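Local coordinates for ribosome inactivating type 1 protein (Iris hollandica, PDB 3MVG), which belongs to the type 1 ribosome-inactivating proteins, single-chain plant proteins named for their ability to put ribosomes out of action, at residues A163-A167 / F241-L246. Numbering follows the deposited sequence.
Sequences ARFRA and FCGLAL
Phe165 and Leu244 meet through their first torsions: CG of Phe165 stands opposite its own carbonyl carbon (chi1 -67°), whereas CG of Leu244 is anti to the backbone N (chi1 -180°), which turns the end of a side chain that starts off away from the other segment back toward the phenylalanine ring. The leucine methyl CD1 thereby slants in to within 3.8 Å of Phe165 CE1. Near the plane of the same ring, at its edge, Cys242 O lies 3.6 Å from CD1 of Phe165. Trp201 and Leu204 of helix 201-210 and Leu197 of helix 192-199 also pack on the phenylalanine. Between the backbones, Ala245 N donates to Arg164 O at 2.8 Å. The Arg166 N-H reaches Gly243 O along a straighter path (162° at the hydrogen), and Phe165 CA-H contributes a weaker contact to that same oxygen. These bonds form a single antiparallel beta bridge, with Phe165 and Leu244 as its non-hydrogen-bonded pair. In the ribosome-inactivating protein fold it links the break between helices 146-164 and 166-173, where Phe165 is the N-cap residue of the second helix, to the loop after helix 235-240. Gly243, with positive phi, passes its CA 4.0 Å from Arg166 CB and 4.1 Å from Ala167 N. Ala167 CB packs 3.2 Å from Cys242 O. Arg166, extended from CG to NE, runs past the Ala245 methyl, whose CB is 3.6 Å from NE. NH2 of Arg166 hydrogen-bonds OE1 of Gln21 and, in the guanidinium plane, a water that donates to Ala245 O. At the other end of the bridge, Leu246 lays CD1 4.0 Å from Ala163 CB, beside Leu27 of helix 13-27, while the buried Leu246 N has no hydrogen-bonding partner.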
loop_
_atom_site.group_PDB
_atom_site.type_symbol
_atom_site.label_atom_id
_atom_site.label_comp_id
_atom_site.label_asym_id
_atom_site.label_seq_id
_atom_site.Cartn_x
_atom_site.Cartn_y
_atom_site.Cartn_z
ATOM N N ALA A 163 3.770 1.578 10.932
ATOM C CA ALA A 163 2.751 2.487 11.473
ATOM C C ALA A 163 2.997 3.915 10.953
ATOM O O ALA A 163 2.063 4.617 10.590
ATOM C CB ALA A 163 2.764 2.478 12.999
ATOM N N ARG A 164 4.264 4.336 10.914
ATOM C CA ARG A 164 4.630 5.683 10.459
ATOM C C ARG A 164 4.458 5.867 8.957
ATOM O O ARG A 164 4.100 6.961 8.512
ATOM C CB ARG A 164 6.075 5.993 10.830
ATOM C CG ARG A 164 6.327 6.178 12.309
ATOM C CD ARG A 164 7.817 6.271 12.515
ATOM N NE ARG A 164 8.194 6.568 13.891
ATOM C CZ ARG A 164 9.454 6.655 14.306
ATOM N NH1 ARG A 164 10.454 6.452 13.462
ATOM N NH2 ARG A 164 9.709 6.946 15.568
ATOM N N PHE A 165 4.724 4.815 8.179
ATOM C CA PHE A 165 4.743 4.918 6.714
ATOM C C PHE A 165 3.984 3.790 6.048
ATOM O O PHE A 165 4.433 2.626 6.050
ATOM C CB PHE A 165 6.171 4.887 6.168
ATOM C CG PHE A 165 6.998 6.077 6.533
ATOM C CD1 PHE A 165 6.844 7.282 5.852
ATOM C CD2 PHE A 165 7.946 5.991 7.534
ATOM C CE1 PHE A 165 7.621 8.393 6.181
ATOM C CE2 PHE A 165 8.727 7.091 7.860
ATOM C CZ PHE A 165 8.566 8.288 7.180
ATOM N N ARG A 166 2.867 4.130 5.419
ATOM C CA ARG A 166 2.105 3.151 4.655
ATOM C C ARG A 166 2.897 2.606 3.471
ATOM O O ARG A 166 2.609 1.498 3.003
ATOM C CB ARG A 166 0.760 3.730 4.213
ATOM C CG ARG A 166 -0.142 4.021 5.389
ATOM C CD ARG A 166 -1.353 4.833 4.999
ATOM N NE ARG A 166 -2.119 5.247 6.170
ATOM C CZ ARG A 166 -3.039 4.504 6.785
ATOM N NH1 ARG A 166 -3.361 3.294 6.326
ATOM N NH2 ARG A 166 -3.629 4.986 7.867
ATOM N N ALA A 167 3.893 3.349 2.992
ATOM C CA ALA A 167 4.744 2.832 1.915
ATOM C C ALA A 167 5.536 1.617 2.381
ATOM O O ALA A 167 5.796 0.702 1.592
ATOM C CB ALA A 167 5.680 3.900 1.395
ATOM N N PHE A 241 2.624 9.636 -1.744
ATOM C CA PHE A 241 3.800 8.921 -2.225
ATOM C C PHE A 241 4.536 8.227 -1.084
ATOM O O PHE A 241 4.837 7.041 -1.166
ATOM C CB PHE A 241 4.720 9.891 -2.979
ATOM C CG PHE A 241 5.988 9.266 -3.490
ATOM C CD1 PHE A 241 6.031 8.684 -4.751
ATOM C CD2 PHE A 241 7.143 9.276 -2.721
ATOM C CE1 PHE A 241 7.211 8.108 -5.231
ATOM C CE2 PHE A 241 8.322 8.704 -3.192
ATOM C CZ PHE A 241 8.353 8.120 -4.446
ATOM N N CYS A 242 4.832 8.963 -0.020
ATOM C CA CYS A 242 5.543 8.386 1.126
ATOM C C CYS A 242 4.633 7.537 2.001
ATOM O O CYS A 242 5.103 6.719 2.790
ATOM C CB CYS A 242 6.170 9.483 1.986
ATOM S SG CYS A 242 7.306 10.580 1.133
ATOM N N GLY A 243 3.328 7.754 1.893
ATOM C CA GLY A 243 2.396 7.119 2.816
ATOM C C GLY A 243 2.612 7.573 4.250
ATOM O O GLY A 243 2.364 6.828 5.191
ATOM N N LEU A 244 3.070 8.813 4.433
ATOM C CA LEU A 244 3.268 9.348 5.779
ATOM C C LEU A 244 1.945 9.254 6.536
ATOM O O LEU A 244 0.935 9.792 6.081
ATOM C CB LEU A 244 3.777 10.785 5.711
ATOM C CG LEU A 244 4.033 11.482 7.041
ATOM C CD1 LEU A 244 5.123 10.785 7.836
ATOM C CD2 LEU A 244 4.410 12.936 6.765
ATOM N N ALA A 245 1.953 8.569 7.682
ATOM C CA ALA A 245 0.710 8.111 8.297
ATOM C C ALA A 245 0.542 8.511 9.746
ATOM O O ALA A 245 -0.531 8.331 10.316
ATOM C CB ALA A 245 0.577 6.591 8.152
ATOM N N LEU A 246 1.619 9.010 10.344
ATOM C CA LEU A 246 1.629 9.566 11.697
ATOM C C LEU A 246 2.619 10.708 11.689
ATOM O O LEU A 246 3.661 10.606 11.034
ATOM C CB LEU A 246 2.105 8.537 12.731
ATOM C CG LEU A 246 1.305 7.249 12.906
ATOM C CD1 LEU A 246 2.063 6.285 13.794
ATOM C CD2 LEU A 246 -0.067 7.554 13.479
HETATM O O HOH W 1 -2.725 7.612 8.704
#